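Local coordinates for protein mandelate racemase/muconate lactonizing enzyme (Polaromonas sp., PDB 2OG9) that probably catalyses racemisation or a related isomerisation of a carboxylate substrate, as a mandelate racemase-like member of the enolase superfamily, at residues S21-L27 and T45-F51; K132-L138 and P358-L363; F158-I163 and D193-A199; A305-M311 and Y328-P332. The contacts are given in a common frame with arbitrary orientation. Residue numbers count along the deposited sequence, not the author numbering.

Interaction 1: S21-L27 and T45-F51; sequences SSCYLPL and TEIAILF
Two antiparallel strands at the centre of the four-stranded sheet of the N-terminal, enolase-type domain illustrate how backbone register fixes side-chain packing. Residues 21-26 and 46-51 are extended strands; their N-to-C directions differ by 155° and their axes approach to 4.5 Å. Ser-21 sets one end of the register as a hydrogen-bonded pair with Phe-51: Ser-21 N to Phe-51 O is 2.9 Å and Phe-51 N to Ser-21 O is 2.8 Å. Cys-23 with Ile-49 and Leu-25 with Ile-47 repeat this pattern, while Ser-22 with Leu-50, Tyr-24 with Ala-48 and Pro-26 with Glu-46 form the non-hydrogen-bonded pairs. Ile-47 (m, t) is bracketed at the other end: Leu-25 N donates to Ile-47 O at 2.8 Å, Ile-47 N to Leu-25 O at 2.9 Å, and CD1 of Ile-47 meets CD2 of Leu-27 at 4.1 Å. Ile-47 shares a largely apolar face with Ser-21, Cys-23, Leu-25, Ile-49 and Phe-51; Trp-374 packs against Cys-23 and Leu-25 there. The other face carries Tyr-24 (chi1 m) and Glu-46, which both engage Arg-376 of the adjoining strand 375-382, by a cation-pi contact and a salt bridge respectively. On that face the CB of Ala-48 lies over the Tyr-24 ring in a CH-pi contact, 4.1 Å from its centroid. Past the paired strands, Leu-27 N still reaches Thr-45 O at 2.9 Å.

Interaction 2: K132-L138 and P358-L363; sequences KRAGLSL and PTRPGL
A short backbone-to-backbone contact, with a single bridge between Ser-137 and Gly-362, ties the turn joining helices 114-133 and 138-142 to the loop that follows strand 354-356 and leads to helix 370-374. The N-terminal capping domain and the C-terminal barrel part thus meet although 219 residues lie between the segments. Gly-362 N donates to Leu-136 O at 2.8 Å, and Leu-138 N donates to Gly-362 O at 2.9 Å. Helix 114-133 ends in a Schellman motif at Gly-135 (phi 66°), with Gly-135 N 2.9 Å from Lys-132 O; Leu-136 is then extended (-123/151), and Ser-137 is the N-cap of the next helix. With chi1 p, Ser-137 OG accepts from Lys-140 N and also shares a water, at 2.6 Å, that donates to Pro-358 O at 2.7 Å. The ring of Pro-361 packs on the aliphatic part of Lys-132, Pro-361 CB to Lys-132 CG 4.0 Å, while the Lys-132 ammonium pairs with Asp-128. Leu-138 (t, p) and Leu-363 (m, t) touch through their CD2 atoms at 3.6 Å. At Gly-362, phi is 64° and psi -144°; a CB there would fall only 3.0 Å from Lys-132 CG, so glycine suits both the backbone twist and the close packing. Both direct hydrogen bonds join peptide groups, with Gly-362 as donor and acceptor; the Ser-137 water and the leucine pair add to them.

Interaction 3: F158-I163 and D193-A199; sequences FLHTPI and DIARVTA
A single long arginine can fasten a loop to a helix by reaching a main-chain carbonyl, and Arg-196 does so here. From helix 190-204 its side chain runs m, t, p with chi4 at 66°, which carries the guanidinium to Thr-161 O; Arg-196 NH2 lies 2.9 Å and NH1 3.0 Å from that one oxygen, both as hydrogen bonds. The receiving loop is shaped by a type I beta turn from Phe-158 to Thr-161, with Thr-161 N 3.0 Å from Phe-158 O. Thr-161, in its m rotamer, braces the turn by accepting Phe-158 N on OG1 at 3.0 Å. Leu-159 O sits over one face of the guanidinium. Ile-163 (m, t) sets its CG1 3.2 Å from Arg-196 NH1, while its CG2 meets Ala-199 CB at 3.5 Å. Leu-159 (m, t) brings CD2 to 3.7 Å from Asp-193 OD1; Asp-193 (m) has its main polar partner elsewhere, accepting Gly-186 N on OD2. Pro-162 is the N-cap residue of helix 163-175, whose Leu-166 touches both Thr-161 and Arg-196. The contact therefore joins the start of helix 163-175 to helix 190-204, neighbours separated in sequence by strand 181-184, in the beta-alpha succession of the barrel, while helix 220-230 packs on Asp-193 and Ile-194.

Interaction 4: A305-M311 and Y328-P332; sequences AEHAGLM and YPREP
Leu-310 O is the polar hub, accepting from Tyr-328 OH at 2.7 Å, from Arg-330 NE at 3.0 Å and from Arg-330 NH2 at 3.1 Å. The same Arg-330 NH2 also donates to Glu-306 O at 2.9 Å, and Arg-330 NH1 forms a salt bridge with Glu-306 OE2 at 3.4 Å, its hydrogen bond weak. Arg-330 adopts m, t, m with chi4 near -74°, so its guanidinium faces the end of the helix edge-on to the Glu-306 and Leu-310 carbonyls, with Gly-309 O over one face. That end is a Schellman motif: Gly-309 has phi 74°, its N bonds to Glu-306 O at 3.0 Å, and Leu-310 N bonds to Ala-305 O at 3.0 Å. Here helix 295-307 turns into strand 311-312 of the parallel barrel, and the loop after helix 318-326 supplies the polar side chains that meet the carbonyls of the turn. Tyr-328 (chi1 t) lays its OH 3.6 Å from Ala-305 CB. Pro-329 CG touches Glu-306 CG at 3.6 Å. Glu-331 turns away to salt bridges with Arg-146 and Arg-354, but Glu-331 O stays 3.2 Å from CE of Met-311, a selenomethionine. With all three chi angles m, Met-311 also brings SE to 4.1 Å from Arg-330 CD.

Interaction 1 is the buried one, a regular strand pairing in which backbone hydrogen bonds recur and apolar side chains fill most of one face; the other three are partly buried junctions of turns and loops. Interaction 2 relies mainly on peptide hydrogen bonds, with a water and a leucine pair beside them, whereas interactions 3 and 4 each rely on an arginine whose guanidinium meets main-chain carbonyls. Both interaction 2 and interaction 4 include a Schellman turn, and both adjoin helix 318-326. Interaction 2 also closes the long loop that contains interactions 3 and 4. Interaction 4 sits about 32 Å from interaction 1, between centres, and on the opposite side of the chain's centre; interactions 2 and 3 are likewise on opposite sides.

Interaction 1: S21-L27 and T45-F51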
loop_
_atom_site.group_PDB
_atom_site.type_symbol
_atom_site.label_atom_id
_atom_site.label_comp_id
_atom_site.label_asym_id
_atom_site.label_seq_id
_atom_site.Cartn_x
_atom_site.Cartn_y
_atom_site.Cartn_z
ATOM N N SER A 21 37.585 -27.046 16.944
ATOM C CA SER A 21 38.911 -26.866 16.377
ATOM C C SER A 21 38.891 -25.718 15.385
ATOM O O SER A 21 37.953 -25.595 14.603
ATOM C CB SER A 21 39.343 -28.135 15.627
ATOM O OG SER A 21 39.083 -29.308 16.371
ATOM N N SER A 22 39.928 -24.887 15.417
ATOM C CA SER A 22 40.053 -23.779 14.480
ATOM C C SER A 22 41.164 -24.199 13.527
ATOM O O SER A 22 42.345 -24.161 13.868
ATOM C CB SER A 22 40.427 -22.485 15.202
ATOM O OG SER A 22 40.402 -21.389 14.297
ATOM N N CYS A 23 40.761 -24.607 12.332
ATOM C CA CYS A 23 41.675 -25.093 11.307
ATOM C C CYS A 23 41.890 -24.090 10.178
ATOM O O CYS A 23 40.937 -23.646 9.548
ATOM C CB CYS A 23 41.111 -26.403 10.753
ATOM S SG CYS A 23 42.010 -27.112 9.379
ATOM N N TYR A 24 43.146 -23.732 9.920
ATOM C CA TYR A 24 43.445 -22.778 8.857
ATOM C C TYR A 24 43.846 -23.463 7.561
ATOM O O TYR A 24 44.960 -23.978 7.423
ATOM C CB TYR A 24 44.528 -21.802 9.310
ATOM C CG TYR A 24 43.992 -20.787 10.290
ATOM C CD1 TYR A 24 43.654 -19.499 9.875
ATOM C CD2 TYR A 24 43.767 -21.131 11.623
ATOM C CE1 TYR A 24 43.104 -18.579 10.764
ATOM C CE2 TYR A 24 43.215 -20.219 12.519
ATOM C CZ TYR A 24 42.889 -18.946 12.081
ATOM O OH TYR A 24 42.360 -18.036 12.967
ATOM N N LEU A 25 42.905 -23.466 6.623
ATOM C CA LEU A 25 43.077 -24.075 5.311
ATOM C C LEU A 25 43.901 -23.188 4.386
ATOM O O LEU A 25 43.473 -22.095 4.011
ATOM C CB LEU A 25 41.703 -24.319 4.681
ATOM C CG LEU A 25 41.651 -24.812 3.236
ATOM C CD1 LEU A 25 42.257 -26.204 3.151
ATOM C CD2 LEU A 25 40.199 -24.827 2.757
ATOM N N PRO A 26 45.106 -23.639 4.011
ATOM C CA PRO A 26 45.926 -22.819 3.117
ATOM C C PRO A 26 45.402 -22.975 1.694
ATOM O O PRO A 26 45.014 -24.070 1.290
ATOM C CB PRO A 26 47.320 -23.411 3.302
ATOM C CG PRO A 26 47.028 -24.855 3.477
ATOM C CD PRO A 26 45.826 -24.860 4.416
ATOM N N LEU A 27 45.363 -21.884 0.941
ATOM C CA LEU A 27 44.876 -21.958 -0.428
ATOM C C LEU A 27 46.059 -22.094 -1.379
ATOM O O LEU A 27 47.035 -21.352 -1.277
ATOM C CB LEU A 27 44.052 -20.713 -0.767
ATOM C CG LEU A 27 42.816 -20.481 0.115
ATOM C CD1 LEU A 27 42.086 -19.240 -0.350
ATOM C CD2 LEU A 27 41.896 -21.688 0.052
ATOM N N THR A 45 44.991 -15.742 1.333
ATOM C CA THR A 45 45.791 -16.948 1.151
ATOM C C THR A 45 45.335 -18.145 1.977
ATOM O O THR A 45 45.914 -19.228 1.876
ATOM C CB THR A 45 47.263 -16.672 1.494
ATOM O OG1 THR A 45 47.374 -16.332 2.883
ATOM C CG2 THR A 45 47.793 -15.515 0.655
ATOM N N GLU A 46 44.303 -17.953 2.792
ATOM C CA GLU A 46 43.799 -19.036 3.629
ATOM C C GLU A 46 42.367 -18.802 4.089
ATOM O O GLU A 46 41.847 -17.690 3.994
ATOM C CB GLU A 46 44.704 -19.212 4.852
ATOM C CG GLU A 46 45.013 -17.915 5.583
ATOM C CD GLU A 46 45.801 -18.141 6.858
ATOM O OE1 GLU A 46 46.709 -19.002 6.858
ATOM O OE2 GLU A 46 45.516 -17.452 7.859
ATOM N N ILE A 47 41.733 -19.862 4.579
ATOM C CA ILE A 47 40.365 -19.780 5.079
ATOM C C ILE A 47 40.317 -20.456 6.445
ATOM O O ILE A 47 40.767 -21.595 6.599
ATOM C CB ILE A 47 39.365 -20.481 4.130
ATOM C CG1 ILE A 47 39.349 -19.772 2.775
ATOM C CG2 ILE A 47 37.963 -20.462 4.739
ATOM C CD1 ILE A 47 38.418 -20.410 1.762
ATOM N N ALA A 48 39.785 -19.748 7.439
ATOM C CA ALA A 48 39.685 -20.293 8.787
ATOM C C ALA A 48 38.428 -21.145 8.904
ATOM O O ALA A 48 37.324 -20.654 8.693
ATOM C CB ALA A 48 39.651 -19.153 9.810
ATOM N N ILE A 49 38.593 -22.420 9.244
ATOM C CA ILE A 49 37.451 -23.316 9.374
ATOM C C ILE A 49 37.242 -23.683 10.839
ATOM O O ILE A 49 38.189 -24.056 11.526
ATOM C CB ILE A 49 37.676 -24.642 8.594
ATOM C CG1 ILE A 49 38.089 -24.353 7.144
ATOM C CG2 ILE A 49 36.417 -25.492 8.654
ATOM C CD1 ILE A 49 37.015 -23.708 6.297
ATOM N N LEU A 50 36.011 -23.561 11.323
ATOM C CA LEU A 50 35.715 -23.937 12.703
ATOM C C LEU A 50 34.998 -25.279 12.694
ATOM O O LEU A 50 33.872 -25.385 12.218
ATOM C CB LEU A 50 34.823 -22.895 13.388
ATOM C CG LEU A 50 34.276 -23.337 14.753
ATOM C CD1 LEU A 50 35.429 -23.491 15.729
ATOM C CD2 LEU A 50 33.263 -22.326 15.270
ATOM N N PHE A 51 35.660 -26.314 13.202
ATOM C CA PHE A 51 35.055 -27.635 13.259
ATOM C C PHE A 51 34.460 -27.886 14.640
ATOM O O PHE A 51 35.046 -27.513 15.657
ATOM C CB PHE A 51 36.097 -28.722 12.971
ATOM C CG PHE A 51 36.475 -28.841 11.522
ATOM C CD1 PHE A 51 35.554 -29.305 10.586
ATOM C CD2 PHE A 51 37.753 -28.488 11.093
ATOM C CE1 PHE A 51 35.904 -29.417 9.236
ATOM C CE2 PHE A 51 38.110 -28.594 9.746
ATOM C CZ PHE A 51 37.182 -29.059 8.819
#

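Interaction 2: K132-L138 and P358-L363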
loop_
_atom_site.group_PDB
_atom_site.type_symbol
_atom_site.label_atom_id
_atom_site.label_comp_id
_atom_site.label_asym_id
_atom_site.label_seq_id
_atom_site.Cartn_x
_atom_site.Cartn_y
_atom_site.Cartn_z
ATOM N N LYS A 132 22.596 -39.507 10.752
ATOM C CA LYS A 132 23.300 -40.769 10.992
ATOM C C LYS A 132 22.472 -41.699 11.876
ATOM O O LYS A 132 22.471 -42.921 11.690
ATOM C CB LYS A 132 24.662 -40.501 11.647
ATOM C CG LYS A 132 25.699 -39.880 10.706
ATOM C CD LYS A 132 26.967 -39.435 11.443
ATOM C CE LYS A 132 28.006 -38.892 10.465
ATOM N NZ LYS A 132 29.231 -38.359 11.138
ATOM N N ARG A 133 21.764 -41.114 12.836
ATOM C CA ARG A 133 20.929 -41.878 13.745
ATOM C C ARG A 133 19.883 -42.657 12.955
ATOM O O ARG A 133 19.519 -43.773 13.322
ATOM C CB ARG A 133 20.248 -40.936 14.753
ATOM C CG ARG A 133 19.428 -41.639 15.824
ATOM C CD ARG A 133 18.529 -40.661 16.576
ATOM N NE ARG A 133 19.277 -39.719 17.408
ATOM C CZ ARG A 133 19.857 -40.036 18.561
ATOM N NH1 ARG A 133 19.777 -41.276 19.024
ATOM N NH2 ARG A 133 20.514 -39.114 19.253
ATOM N N ALA A 134 19.405 -42.072 11.860
ATOM C CA ALA A 134 18.400 -42.730 11.027
ATOM C C ALA A 134 19.022 -43.534 9.883
ATOM O O ALA A 134 18.303 -44.140 9.086
ATOM C CB ALA A 134 17.434 -41.693 10.460
ATOM N N GLY A 135 20.350 -43.535 9.805
ATOM C CA GLY A 135 21.030 -44.255 8.738
ATOM C C GLY A 135 20.736 -43.629 7.387
ATOM O O GLY A 135 20.728 -44.307 6.353
ATOM N N LEU A 136 20.508 -42.322 7.387
ATOM C CA LEU A 136 20.186 -41.608 6.157
ATOM C C LEU A 136 21.146 -40.467 5.871
ATOM O O LEU A 136 21.723 -39.881 6.788
ATOM C CB LEU A 136 18.776 -41.014 6.245
ATOM C CG LEU A 136 17.558 -41.906 6.475
ATOM C CD1 LEU A 136 16.322 -41.015 6.682
ATOM C CD2 LEU A 136 17.368 -42.835 5.292
ATOM N N SER A 137 21.326 -40.157 4.591
ATOM C CA SER A 137 22.168 -39.032 4.223
ATOM C C SER A 137 21.375 -37.823 4.726
ATOM O O SER A 137 20.191 -37.947 5.036
ATOM C CB SER A 137 22.318 -38.954 2.702
ATOM O OG SER A 137 21.053 -38.802 2.081
ATOM N N LEU A 138 22.015 -36.666 4.827
ATOM C CA LEU A 138 21.302 -35.481 5.285
ATOM C C LEU A 138 20.171 -35.185 4.308
ATOM O O LEU A 138 19.069 -34.824 4.715
ATOM C CB LEU A 138 22.245 -34.277 5.365
ATOM C CG LEU A 138 21.586 -32.941 5.746
ATOM C CD1 LEU A 138 20.884 -33.077 7.097
ATOM C CD2 LEU A 138 22.635 -31.850 5.798
ATOM N N PRO A 358 25.625 -37.173 -2.157
ATOM C CA PRO A 358 26.226 -38.304 -1.439
ATOM C C PRO A 358 25.146 -39.201 -0.836
ATOM O O PRO A 358 24.084 -38.717 -0.440
ATOM C CB PRO A 358 27.075 -37.618 -0.372
ATOM C CG PRO A 358 27.514 -36.376 -1.052
ATOM C CD PRO A 358 26.249 -35.904 -1.747
ATOM N N THR A 359 25.414 -40.503 -0.772
ATOM C CA THR A 359 24.444 -41.446 -0.226
ATOM C C THR A 359 24.801 -41.964 1.165
ATOM O O THR A 359 23.992 -42.632 1.803
ATOM C CB THR A 359 24.237 -42.662 -1.169
ATOM O OG1 THR A 359 25.492 -43.312 -1.402
ATOM C CG2 THR A 359 23.641 -42.210 -2.495
ATOM N N ARG A 360 26.002 -41.652 1.640
ATOM C CA ARG A 360 26.420 -42.088 2.971
ATOM C C ARG A 360 25.646 -41.332 4.064
ATOM O O ARG A 360 25.083 -40.268 3.813
ATOM C CB ARG A 360 27.935 -41.886 3.138
ATOM C CG ARG A 360 28.552 -40.906 2.154
ATOM C CD ARG A 360 30.078 -41.016 2.129
ATOM N NE ARG A 360 30.644 -40.429 0.915
ATOM C CZ ARG A 360 30.666 -39.127 0.644
ATOM N NH1 ARG A 360 30.159 -38.258 1.503
ATOM N NH2 ARG A 360 31.181 -38.693 -0.499
ATOM N N PRO A 361 25.595 -41.887 5.286
ATOM C CA PRO A 361 24.887 -41.270 6.418
ATOM C C PRO A 361 25.350 -39.858 6.785
ATOM O O PRO A 361 26.547 -39.559 6.757
ATOM C CB PRO A 361 25.129 -42.259 7.555
ATOM C CG PRO A 361 25.195 -43.581 6.834
ATOM C CD PRO A 361 26.046 -43.251 5.628
ATOM N N GLY A 362 24.389 -39.001 7.138
ATOM C CA GLY A 362 24.690 -37.628 7.517
ATOM C C GLY A 362 25.292 -36.790 6.406
ATOM O O GLY A 362 24.917 -36.927 5.241
ATOM N N LEU A 363 26.220 -35.907 6.767
ATOM C CA LEU A 363 26.892 -35.068 5.785
ATOM C C LEU A 363 27.814 -35.907 4.918
ATOM O O LEU A 363 28.130 -35.528 3.793
ATOM C CB LEU A 363 27.728 -33.988 6.473
ATOM C CG LEU A 363 27.014 -32.751 7.005
ATOM C CD1 LEU A 363 28.052 -31.772 7.549
ATOM C CD2 LEU A 363 26.218 -32.105 5.882
HETATM O O HOH W 1 21.446 -39.223 -0.437
#

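Interaction 3: F158-I163 and D193-A199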
loop_
_atom_site.group_PDB
_atom_site.type_symbol
_atom_site.label_atom_id
_atom_site.label_comp_id
_atom_site.label_asym_id
_atom_site.label_seq_id
_atom_site.Cartn_x
_atom_site.Cartn_y
_atom_site.Cartn_z
ATOM N N PHE A 158 39.686 -15.897 -12.777
ATOM C CA PHE A 158 39.510 -14.653 -12.041
ATOM C C PHE A 158 39.649 -13.529 -13.053
ATOM O O PHE A 158 39.946 -13.779 -14.222
ATOM C CB PHE A 158 40.569 -14.512 -10.948
ATOM C CG PHE A 158 40.535 -15.613 -9.929
ATOM C CD1 PHE A 158 41.530 -16.586 -9.905
ATOM C CD2 PHE A 158 39.499 -15.689 -9.002
ATOM C CE1 PHE A 158 41.493 -17.622 -8.973
ATOM C CE2 PHE A 158 39.450 -16.720 -8.065
ATOM C CZ PHE A 158 40.450 -17.689 -8.051
ATOM N N LEU A 159 39.434 -12.296 -12.614
ATOM C CA LEU A 159 39.540 -11.155 -13.514
ATOM C C LEU A 159 40.913 -11.064 -14.175
ATOM O O LEU A 159 41.028 -10.635 -15.325
ATOM C CB LEU A 159 39.247 -9.859 -12.754
ATOM C CG LEU A 159 37.773 -9.596 -12.435
ATOM C CD1 LEU A 159 37.660 -8.536 -11.351
ATOM C CD2 LEU A 159 37.049 -9.159 -13.702
ATOM N N HIS A 160 41.947 -11.481 -13.449
ATOM C CA HIS A 160 43.313 -11.429 -13.962
ATOM C C HIS A 160 43.717 -12.616 -14.835
ATOM O O HIS A 160 44.787 -12.602 -15.442
ATOM C CB HIS A 160 44.304 -11.280 -12.798
ATOM C CG HIS A 160 44.179 -12.344 -11.752
ATOM N ND1 HIS A 160 44.535 -13.658 -11.976
ATOM C CD2 HIS A 160 43.731 -12.289 -10.475
ATOM C CE1 HIS A 160 44.312 -14.364 -10.883
ATOM N NE2 HIS A 160 43.824 -13.557 -9.957
ATOM N N THR A 161 42.868 -13.638 -14.907
ATOM C CA THR A 161 43.173 -14.810 -15.725
ATOM C C THR A 161 43.043 -14.482 -17.214
ATOM O O THR A 161 41.978 -14.067 -17.673
ATOM C CB THR A 161 42.224 -15.990 -15.408
ATOM O OG1 THR A 161 42.405 -16.406 -14.049
ATOM C CG2 THR A 161 42.509 -17.167 -16.336
ATOM N N PRO A 162 44.130 -14.654 -17.984
ATOM C CA PRO A 162 44.096 -14.370 -19.422
ATOM C C PRO A 162 42.971 -15.141 -20.108
ATOM O O PRO A 162 42.839 -16.353 -19.934
ATOM C CB PRO A 162 45.479 -14.814 -19.892
ATOM C CG PRO A 162 46.336 -14.492 -18.709
ATOM C CD PRO A 162 45.496 -15.007 -17.555
ATOM N N ILE A 163 42.168 -14.425 -20.887
ATOM C CA ILE A 163 41.036 -15.005 -21.597
ATOM C C ILE A 163 41.284 -16.398 -22.175
ATOM O O ILE A 163 40.554 -17.341 -21.866
ATOM C CB ILE A 163 40.582 -14.082 -22.743
ATOM C CG1 ILE A 163 40.345 -12.668 -22.207
ATOM C CG2 ILE A 163 39.304 -14.619 -23.368
ATOM C CD1 ILE A 163 40.053 -11.638 -23.289
ATOM N N ASP A 193 35.162 -6.824 -19.641
ATOM C CA ASP A 193 34.297 -7.920 -19.225
ATOM C C ASP A 193 33.464 -8.387 -20.407
ATOM O O ASP A 193 33.422 -9.576 -20.716
ATOM C CB ASP A 193 33.370 -7.486 -18.090
ATOM C CG ASP A 193 34.123 -7.128 -16.826
ATOM O OD1 ASP A 193 35.111 -7.818 -16.507
ATOM O OD2 ASP A 193 33.718 -6.165 -16.144
ATOM N N ILE A 194 32.807 -7.443 -21.071
ATOM C CA ILE A 194 31.973 -7.771 -22.218
ATOM C C ILE A 194 32.775 -8.550 -23.258
ATOM O O ILE A 194 32.261 -9.470 -23.891
ATOM C CB ILE A 194 31.398 -6.494 -22.865
ATOM C CG1 ILE A 194 30.587 -5.718 -21.824
ATOM C CG2 ILE A 194 30.512 -6.860 -24.048
ATOM C CD1 ILE A 194 29.940 -4.461 -22.358
ATOM N N ALA A 195 34.040 -8.179 -23.423
ATOM C CA ALA A 195 34.915 -8.846 -24.378
ATOM C C ALA A 195 35.221 -10.264 -23.903
ATOM O O ALA A 195 35.097 -11.228 -24.666
ATOM C CB ALA A 195 36.212 -8.055 -24.539
ATOM N N ARG A 196 35.622 -10.383 -22.641
ATOM C CA ARG A 196 35.948 -11.675 -22.054
ATOM C C ARG A 196 34.764 -12.639 -22.099
ATOM O O ARG A 196 34.925 -13.811 -22.452
ATOM C CB ARG A 196 36.420 -11.484 -20.608
ATOM C CG ARG A 196 37.751 -10.751 -20.504
ATOM C CD ARG A 196 38.020 -10.238 -19.096
ATOM N NE ARG A 196 38.199 -11.306 -18.113
ATOM C CZ ARG A 196 39.216 -12.162 -18.110
ATOM N NH1 ARG A 196 40.155 -12.083 -19.046
ATOM N NH2 ARG A 196 39.298 -13.095 -17.169
ATOM N N VAL A 197 33.577 -12.149 -21.748
ATOM C CA VAL A 197 32.378 -12.983 -21.763
ATOM C C VAL A 197 32.030 -13.375 -23.194
ATOM O O VAL A 197 31.616 -14.505 -23.454
ATOM C CB VAL A 197 31.165 -12.251 -21.131
ATOM C CG1 VAL A 197 29.912 -13.110 -21.257
ATOM C CG2 VAL A 197 31.444 -11.952 -19.668
ATOM N N THR A 198 32.200 -12.437 -24.124
ATOM C CA THR A 198 31.914 -12.708 -25.530
ATOM C C THR A 198 32.860 -13.802 -26.009
ATOM O O THR A 198 32.452 -14.724 -26.720
ATOM C CB THR A 198 32.122 -11.448 -26.405
ATOM O OG1 THR A 198 31.231 -10.414 -25.974
ATOM C CG2 THR A 198 31.843 -11.763 -27.873
ATOM N N ALA A 199 34.120 -13.692 -25.597
ATOM C CA ALA A 199 35.156 -14.651 -25.967
ATOM C C ALA A 199 34.857 -16.042 -25.420
ATOM O O ALA A 199 35.037 -17.044 -26.116
ATOM C CB ALA A 199 36.510 -14.173 -25.458
#

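Interaction 4: A305-M311 and Y328-P332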
loop_
_atom_site.group_PDB
_atom_site.type_symbol
_atom_site.label_atom_id
_atom_site.label_comp_id
_atom_site.label_asym_id
_atom_site.label_seq_id
_atom_site.Cartn_x
_atom_site.Cartn_y
_atom_site.Cartn_z
ATOM N N ALA A 305 11.934 -18.575 0.800
ATOM C CA ALA A 305 12.214 -18.495 -0.633
ATOM C C ALA A 305 11.244 -19.364 -1.429
ATOM O O ALA A 305 10.797 -18.984 -2.516
ATOM C CB ALA A 305 13.655 -18.929 -0.921
ATOM N N GLU A 306 10.930 -20.535 -0.884
ATOM C CA GLU A 306 10.020 -21.466 -1.541
ATOM C C GLU A 306 8.645 -20.824 -1.706
ATOM O O GLU A 306 8.063 -20.835 -2.798
ATOM C CB GLU A 306 9.908 -22.747 -0.709
ATOM C CG GLU A 306 9.384 -23.950 -1.466
ATOM C CD GLU A 306 7.933 -23.811 -1.859
ATOM O OE1 GLU A 306 7.104 -23.525 -0.969
ATOM O OE2 GLU A 306 7.620 -23.996 -3.057
ATOM N N HIS A 307 8.139 -20.256 -0.614
ATOM C CA HIS A 307 6.833 -19.602 -0.600
ATOM C C HIS A 307 6.795 -18.409 -1.552
ATOM O O HIS A 307 5.776 -18.146 -2.185
ATOM C CB HIS A 307 6.501 -19.132 0.823
ATOM C CG HIS A 307 5.108 -18.608 0.980
ATOM N ND1 HIS A 307 3.991 -19.405 0.831
ATOM C CD2 HIS A 307 4.649 -17.369 1.276
ATOM C CE1 HIS A 307 2.905 -18.679 1.028
ATOM N NE2 HIS A 307 3.277 -17.441 1.300
ATOM N N ALA A 308 7.907 -17.691 -1.652
ATOM C CA ALA A 308 7.973 -16.525 -2.527
ATOM C C ALA A 308 8.140 -16.926 -3.991
ATOM O O ALA A 308 8.174 -16.067 -4.868
ATOM C CB ALA A 308 9.120 -15.613 -2.099
ATOM N N GLY A 309 8.250 -18.229 -4.243
ATOM C CA GLY A 309 8.405 -18.729 -5.601
ATOM C C GLY A 309 9.771 -18.509 -6.237
ATOM O O GLY A 309 9.892 -18.492 -7.467
ATOM N N LEU A 310 10.805 -18.360 -5.415
ATOM C CA LEU A 310 12.158 -18.116 -5.914
ATOM C C LEU A 310 12.965 -19.385 -6.182
ATOM O O LEU A 310 12.590 -20.479 -5.750
ATOM C CB LEU A 310 12.937 -17.252 -4.916
ATOM C CG LEU A 310 12.291 -15.944 -4.450
ATOM C CD1 LEU A 310 13.232 -15.238 -3.480
ATOM C CD2 LEU A 310 12.000 -15.051 -5.650
HETATM N N MSE A 311 14.078 -19.207 -6.894
HETATM C CA MSE A 311 15.001 -20.286 -7.230
HETATM C C MSE A 311 16.108 -20.246 -6.180
HETATM O O MSE A 311 16.348 -19.205 -5.561
HETATM C CB MSE A 311 15.632 -20.057 -8.610
HETATM C CG MSE A 311 14.665 -19.931 -9.771
HETATM SE SE MSE A 311 13.823 -21.600 -10.222
HETATM C CE MSE A 311 15.298 -22.478 -11.129
ATOM N N TYR A 328 15.358 -28.856 -1.927
ATOM C CA TYR A 328 14.544 -27.722 -2.390
ATOM C C TYR A 328 13.621 -28.181 -3.524
ATOM O O TYR A 328 14.052 -28.888 -4.431
ATOM C CB TYR A 328 15.451 -26.587 -2.878
ATOM C CG TYR A 328 14.761 -25.240 -2.979
ATOM C CD1 TYR A 328 14.357 -24.553 -1.831
ATOM C CD2 TYR A 328 14.518 -24.650 -4.219
ATOM C CE1 TYR A 328 13.724 -23.305 -1.918
ATOM C CE2 TYR A 328 13.886 -23.407 -4.316
ATOM C CZ TYR A 328 13.492 -22.744 -3.161
ATOM O OH TYR A 328 12.852 -21.524 -3.258
ATOM N N PRO A 329 12.341 -27.772 -3.492
ATOM C CA PRO A 329 11.339 -28.141 -4.503
ATOM C C PRO A 329 11.705 -27.849 -5.957
ATOM O O PRO A 329 11.467 -28.677 -6.835
ATOM C CB PRO A 329 10.097 -27.363 -4.061
ATOM C CG PRO A 329 10.288 -27.224 -2.570
ATOM C CD PRO A 329 11.748 -26.888 -2.470
ATOM N N ARG A 330 12.270 -26.673 -6.218
ATOM C CA ARG A 330 12.637 -26.298 -7.584
ATOM C C ARG A 330 14.115 -26.529 -7.883
ATOM O O ARG A 330 14.959 -26.381 -7.006
ATOM C CB ARG A 330 12.277 -24.833 -7.842
ATOM C CG ARG A 330 10.781 -24.577 -7.983
ATOM C CD ARG A 330 10.508 -23.108 -8.253
ATOM N NE ARG A 330 10.568 -22.303 -7.039
ATOM C CZ ARG A 330 9.629 -22.307 -6.098
ATOM N NH1 ARG A 330 8.557 -23.073 -6.233
ATOM N NH2 ARG A 330 9.755 -21.539 -5.024
ATOM N N GLU A 331 14.417 -26.875 -9.133
ATOM C CA GLU A 331 15.790 -27.154 -9.556
ATOM C C GLU A 331 16.807 -26.078 -9.192
ATOM O O GLU A 331 16.814 -24.993 -9.772
ATOM C CB GLU A 331 15.840 -27.395 -11.073
ATOM C CG GLU A 331 15.324 -28.757 -11.516
ATOM C CD GLU A 331 16.214 -29.904 -11.052
ATOM O OE1 GLU A 331 17.436 -29.841 -11.299
ATOM O OE2 GLU A 331 15.690 -30.869 -10.448
ATOM N N PRO A 332 17.689 -26.372 -8.226
ATOM C CA PRO A 332 18.709 -25.410 -7.808
ATOM C C PRO A 332 20.019 -25.577 -8.584
ATOM O O PRO A 332 20.138 -26.444 -9.457
ATOM C CB PRO A 332 18.886 -25.733 -6.330
ATOM C CG PRO A 332 18.779 -27.234 -6.332
ATOM C CD PRO A 332 17.614 -27.505 -7.279
#